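Local atomic coordinates of xyloglucan-specific endo-beta-1,4-glucanase BoGH9A (Bacteroides ovatus, PDB entry 6DHT), a protein that hydrolyses internal beta-1,4-glucosidic linkages in the backbone of xyloglucan, releasing xyloglucan oligosaccharides. Residues A[13-18]-A[90-95]; A[297-301]-A[349-355]. All blocks are in the same frame, centred on the assembly; numbering follows the deposited sequence.

Contact 1 (A[13-18]-A[90-95]); sequences IPNDAI and VNGASV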
loop_
_atom_site.group_PDB
_atom_site.type_symbol
_atom_site.label_atom_id
_atom_site.label_comp_id
_atom_site.label_asym_id
_atom_site.label_seq_id
_atom_site.Cartn_x
_atom_site.Cartn_y
_atom_site.Cartn_z
ATOM N N ILE A 13 -6.656 34.465 10.999
ATOM C CA ILE A 13 -6.174 33.140 10.592
ATOM C C ILE A 13 -6.712 32.053 11.522
ATOM O O ILE A 13 -6.419 32.043 12.716
ATOM C CB ILE A 13 -4.626 33.073 10.544
ATOM C CG1 ILE A 13 -4.127 31.625 10.727
ATOM C CG2 ILE A 13 -4.028 33.990 11.595
ATOM C CD1 ILE A 13 -2.633 31.459 10.667
ATOM N N PRO A 14 -7.496 31.122 10.974
ATOM C CA PRO A 14 -8.048 30.079 11.844
ATOM C C PRO A 14 -7.031 28.980 12.225
ATOM O O PRO A 14 -6.015 28.773 11.543
ATOM C CB PRO A 14 -9.172 29.493 10.998
ATOM C CG PRO A 14 -8.708 29.689 9.573
ATOM C CD PRO A 14 -7.891 30.942 9.560
ATOM N N ASN A 15 -7.304 28.288 13.328
ATOM C CA ASN A 15 -6.484 27.144 13.728
ATOM C C ASN A 15 -6.351 26.155 12.572
ATOM O O ASN A 15 -5.275 25.585 12.358
ATOM C CB ASN A 15 -7.081 26.448 14.949
ATOM C CG ASN A 15 -7.108 27.337 16.186
ATOM O OD1 ASN A 15 -6.418 28.350 16.256
ATOM N ND2 ASN A 15 -7.891 26.936 17.178
ATOM N N ASP A 16 -7.462 26.004 11.849
ATOM C CA ASP A 16 -7.610 25.201 10.633
ATOM C C ASP A 16 -6.523 25.412 9.585
ATOM O O ASP A 16 -6.261 24.538 8.761
ATOM C CB ASP A 16 -8.937 25.592 9.967
ATOM C CG ASP A 16 -9.792 24.400 9.622
ATOM O OD1 ASP A 16 -11.029 24.507 9.758
ATOM O OD2 ASP A 16 -9.233 23.357 9.213
ATOM N N ALA A 17 -5.929 26.597 9.583
ATOM C CA ALA A 17 -5.002 26.983 8.531
ATOM C C ALA A 17 -3.622 26.403 8.788
ATOM O O ALA A 17 -2.775 26.426 7.905
ATOM C CB ALA A 17 -4.924 28.518 8.445
ATOM N N ILE A 18 -3.379 25.968 10.015
ATOM C CA ILE A 18 -2.063 25.420 10.363
ATOM C C ILE A 18 -2.000 23.939 9.937
ATOM O O ILE A 18 -2.655 23.094 10.526
ATOM C CB ILE A 18 -1.730 25.560 11.865
ATOM C CG1 ILE A 18 -1.911 27.030 12.298
ATOM C CG2 ILE A 18 -0.301 25.061 12.148
ATOM C CD1 ILE A 18 -1.885 27.232 13.775
ATOM N N VAL A 90 0.622 30.879 15.978
ATOM C CA VAL A 90 0.875 31.707 14.800
ATOM C C VAL A 90 -0.262 32.692 14.683
ATOM O O VAL A 90 -1.404 32.286 14.463
ATOM C CB VAL A 90 0.849 30.929 13.463
ATOM C CG1 VAL A 90 1.464 31.778 12.354
ATOM C CG2 VAL A 90 1.556 29.652 13.581
ATOM N N ASN A 91 0.052 33.979 14.809
ATOM C CA ASN A 91 -0.959 35.027 14.706
ATOM C C ASN A 91 -2.062 34.755 15.723
ATOM O O ASN A 91 -1.786 34.639 16.917
ATOM C CB ASN A 91 -1.501 35.099 13.278
ATOM C CG ASN A 91 -0.454 35.596 12.276
ATOM O OD1 ASN A 91 0.755 35.550 12.544
ATOM N ND2 ASN A 91 -0.916 36.079 11.120
ATOM N N GLY A 92 -3.300 34.620 15.271
ATOM C CA GLY A 92 -4.376 34.320 16.195
ATOM C C GLY A 92 -4.480 32.851 16.560
ATOM O O GLY A 92 -5.081 32.496 17.573
ATOM N N ALA A 93 -3.876 31.996 15.736
ATOM C CA ALA A 93 -4.187 30.573 15.743
ATOM C C ALA A 93 -3.226 29.748 16.585
ATOM O O ALA A 93 -2.112 30.169 16.862
ATOM C CB ALA A 93 -4.183 30.064 14.331
ATOM N N SER A 94 -3.666 28.560 16.987
ATOM C CA SER A 94 -2.760 27.621 17.626
ATOM C C SER A 94 -3.172 26.166 17.411
ATOM O O SER A 94 -4.313 25.868 17.079
ATOM C CB SER A 94 -2.653 27.916 19.123
ATOM O OG SER A 94 -3.845 27.554 19.795
ATOM N N VAL A 95 -2.195 25.277 17.572
ATOM C CA VAL A 95 -2.421 23.837 17.528
ATOM C C VAL A 95 -1.437 23.208 18.493
ATOM O O VAL A 95 -0.344 23.725 18.674
ATOM C CB VAL A 95 -2.223 23.231 16.111
ATOM C CG1 VAL A 95 -3.232 23.800 15.140
ATOM C CG2 VAL A 95 -0.811 23.454 15.600
#
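Ile18 and Ala93 form the apolar centre, with Ile18 CD1 3.7 Å from Ala93 CB. Ile18 reaches both arms of a hairpin: its CD1 lies 4.2 Å from Val90 CG2 at the end of strand 84-90, and its CG2 lies 3.8 Å from Val95 CG2 on strand 93-99. Ile13, the first ordered residue, covers the more exposed end, placing CG1 3.9 Å from Ala93 CB and CG2 only 3.2 Å from Asn91 CB. Ala93 is small enough to let the incoming chain pass close by, and its CB sits 3.4 Å from Ile13 O.

These residues belong to the N-terminal Ig-like domain. Ile18 opens strand 18-19 at the margin of one antiparallel sheet, whereas Ala93 opens strand 93-99, the outermost strand of the other, so the contact brings together edge strands of the two sheets. Val90 to Ala93 is the type II' turn of a tight two-residue beta-hairpin, held by Ala93 N to Val90 O (2.8 Å) and Val90 N to Ala93 O (3.0 Å). Asn91 takes its first corner at phi 56°, psi -122°, a conformation more usual for glycine, and its ND2 is bonded to Lys39 O.

Farther out, residues 15-17 make a short 3-10 turn, with Ala17 N bonding Pro14 O (2.9 Å) and Ile18 N bonding Asn15 O (3.0 Å). The turn presents the m rotamer of Asn15 to the edge strand. There Asn15 OD1 accepts a nearly straight hydrogen bond from Ser94 N (2.9 Å, 161°), standing in for the backbone carbonyl of an adjoining strand.

Contact 2 (A[297-301]-A[349-355]); sequences LLAAE and LYFSTGK
Two helices of the (alpha/alpha)6 barrel characteristic of glycoside hydrolase family 9 meet here. Segments 297-301 and 349-353 run roughly antiparallel at 141° (signed crossing -141°), their axes 11.6 Å apart, with Leu297 opposite Ser352 and Glu301 opposite Leu349 (CA atoms 8.0 and 7.7 Å apart). Long side chains span this wide gap. Leu297 (t, p) extends CD1 to 4.0 Å from each of Leu349 CD2, Ser352 CB and Thr353 CG2. Leu349 (m, t) returns CD2 to 4.1 Å from Ala300 CB and 3.8 Å from Glu301 CG.

The second helix ends at Thr353, and Gly354 leaves it with positive phi (79°, psi -1°). Thr353, chi1 p, turns OG1 back to donate to Leu349 O (2.9 Å) and accept from Lys355 N (3.1 Å), an ST turn leading into helix 356-364, whose N-cap is Lys355. Glu301 (m, t, chi3 -99°) bonds Tyr358 OH through OE2. Lys355 is extended (m, t, t, t), and one water joins Glu301 OE1 (2.6 Å) to Lys355 NZ (2.9 Å).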
loop_
_atom_site.group_PDB
_atom_site.type_symbol
_atom_site.label_atom_id
_atom_site.label_comp_id
_atom_site.label_asym_id
_atom_site.label_seq_id
_atom_site.Cartn_x
_atom_site.Cartn_y
_atom_site.Cartn_z
ATOM N N LEU A 297 6.367 -22.832 -3.623
ATOM C CA LEU A 297 7.379 -22.850 -4.667
ATOM C C LEU A 297 6.948 -23.738 -5.849
ATOM O O LEU A 297 7.061 -23.347 -7.012
ATOM C CB LEU A 297 8.739 -23.287 -4.105
ATOM C CG LEU A 297 9.876 -23.199 -5.115
ATOM C CD1 LEU A 297 10.081 -21.779 -5.618
ATOM C CD2 LEU A 297 11.153 -23.758 -4.506
ATOM N N LEU A 298 6.385 -24.894 -5.547
ATOM C CA LEU A 298 5.901 -25.781 -6.606
ATOM C C LEU A 298 4.825 -25.081 -7.416
ATOM O O LEU A 298 4.848 -25.073 -8.647
ATOM C CB LEU A 298 5.333 -27.066 -5.998
ATOM C CG LEU A 298 6.367 -28.075 -5.497
ATOM C CD1 LEU A 298 5.711 -29.161 -4.654
ATOM C CD2 LEU A 298 7.098 -28.691 -6.666
ATOM N N ALA A 299 3.915 -24.401 -6.717
ATOM C CA ALA A 299 2.832 -23.678 -7.364
ATOM C C ALA A 299 3.343 -22.541 -8.234
ATOM O O ALA A 299 2.835 -22.282 -9.326
ATOM C CB ALA A 299 1.876 -23.133 -6.318
ATOM N N ALA A 300 4.351 -21.835 -7.717
ATOM C CA ALA A 300 4.954 -20.733 -8.454
ATOM C C ALA A 300 5.550 -21.159 -9.787
ATOM O O ALA A 300 5.358 -20.497 -10.799
ATOM C CB ALA A 300 6.045 -20.077 -7.600
ATOM N N GLU A 301 6.274 -22.280 -9.765
ATOM C CA GLU A 301 6.953 -22.763 -10.963
ATOM C C GLU A 301 5.921 -23.211 -12.002
ATOM O O GLU A 301 6.053 -22.903 -13.181
ATOM C CB GLU A 301 7.961 -23.873 -10.609
ATOM C CG GLU A 301 9.122 -23.355 -9.737
ATOM C CD GLU A 301 10.356 -24.237 -9.733
ATOM O OE1 GLU A 301 10.520 -25.023 -8.780
ATOM O OE2 GLU A 301 11.179 -24.111 -10.665
ATOM N N LEU A 349 11.884 -16.139 -8.669
ATOM C CA LEU A 349 12.181 -17.550 -8.880
ATOM C C LEU A 349 13.682 -17.812 -8.900
ATOM O O LEU A 349 14.137 -18.802 -8.358
ATOM C CB LEU A 349 11.501 -18.064 -10.149
ATOM C CG LEU A 349 10.020 -18.398 -9.883
ATOM C CD1 LEU A 349 9.203 -18.430 -11.158
ATOM C CD2 LEU A 349 9.857 -19.691 -9.078
ATOM N N TYR A 350 14.442 -16.896 -9.482
ATOM C CA TYR A 350 15.897 -17.002 -9.411
ATOM C C TYR A 350 16.391 -16.995 -7.961
ATOM O O TYR A 350 17.244 -17.808 -7.577
ATOM C CB TYR A 350 16.562 -15.879 -10.186
ATOM C CG TYR A 350 18.087 -15.876 -10.148
ATOM C CD1 TYR A 350 18.816 -17.036 -10.409
ATOM C CD2 TYR A 350 18.796 -14.712 -9.888
ATOM C CE1 TYR A 350 20.209 -17.032 -10.394
ATOM C CE2 TYR A 350 20.179 -14.698 -9.894
ATOM C CZ TYR A 350 20.880 -15.863 -10.141
ATOM O OH TYR A 350 22.262 -15.850 -10.139
ATOM N N PHE A 351 15.892 -16.076 -7.139
ATOM C CA PHE A 351 16.383 -16.006 -5.764
ATOM C C PHE A 351 15.906 -17.167 -4.901
ATOM O O PHE A 351 16.616 -17.601 -3.999
ATOM C CB PHE A 351 16.062 -14.641 -5.134
ATOM C CG PHE A 351 16.836 -13.516 -5.775
ATOM C CD1 PHE A 351 18.230 -13.567 -5.836
ATOM C CD2 PHE A 351 16.192 -12.442 -6.345
ATOM C CE1 PHE A 351 18.941 -12.573 -6.454
ATOM C CE2 PHE A 351 16.902 -11.434 -6.964
ATOM C CZ PHE A 351 18.283 -11.494 -7.012
ATOM N N SER A 352 14.747 -17.729 -5.215
ATOM C CA SER A 352 14.268 -18.882 -4.462
ATOM C C SER A 352 14.847 -20.239 -4.904
ATOM O O SER A 352 14.920 -21.143 -4.088
ATOM C CB SER A 352 12.755 -18.967 -4.520
ATOM O OG SER A 352 12.190 -17.789 -3.934
ATOM N N THR A 353 15.243 -20.364 -6.169
ATOM C CA THR A 353 15.718 -21.655 -6.689
ATOM C C THR A 353 17.190 -21.647 -7.054
ATOM O O THR A 353 17.809 -22.712 -7.126
ATOM C CB THR A 353 14.945 -22.108 -7.954
ATOM O OG1 THR A 353 15.304 -21.302 -9.082
ATOM C CG2 THR A 353 13.442 -22.094 -7.727
ATOM N N GLY A 354 17.741 -20.474 -7.337
ATOM C CA GLY A 354 19.116 -20.371 -7.790
ATOM C C GLY A 354 19.317 -20.712 -9.251
ATOM O O GLY A 354 20.441 -20.615 -9.751
ATOM N N LYS A 355 18.248 -21.081 -9.947
ATOM C CA LYS A 355 18.377 -21.563 -11.330
ATOM C C LYS A 355 18.650 -20.474 -12.365
ATOM O O LYS A 355 17.926 -19.473 -12.480
ATOM C CB LYS A 355 17.166 -22.410 -11.730
ATOM C CG LYS A 355 17.005 -23.649 -10.909
ATOM C CD LYS A 355 15.853 -24.504 -11.403
ATOM C CE LYS A 355 15.864 -25.869 -10.734
ATOM N NZ LYS A 355 14.696 -26.681 -11.142
HETATM O O HOH W 1 12.968 -25.801 -8.945
#

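Contacts 1 and 2 lie on opposite sides of the chain's centre, about 57 Å apart between centres, and share no structural element. Contact 1 joins the N-terminal loop and 3-10 turn to a beta-hairpin of the Ig-like domain, contact 2 helices of the catalytic domain; both lie away from the predicted catalytic residues and bound metals. Both are partly buried: Ile18, Val90 and Ala93 are buried in contact 1, with Ile13 exposed, and Ala300 and Leu349 in contact 2. At 13-18/90-95 a side chain directly engages edge-strand backbone; at 297-301/349-355, where each helix bonds its own backbone, a water bridges Glu301 and Lys355. Contact 1 buries more surface, 432 against 241 Å², consistent with its closer backbone approach.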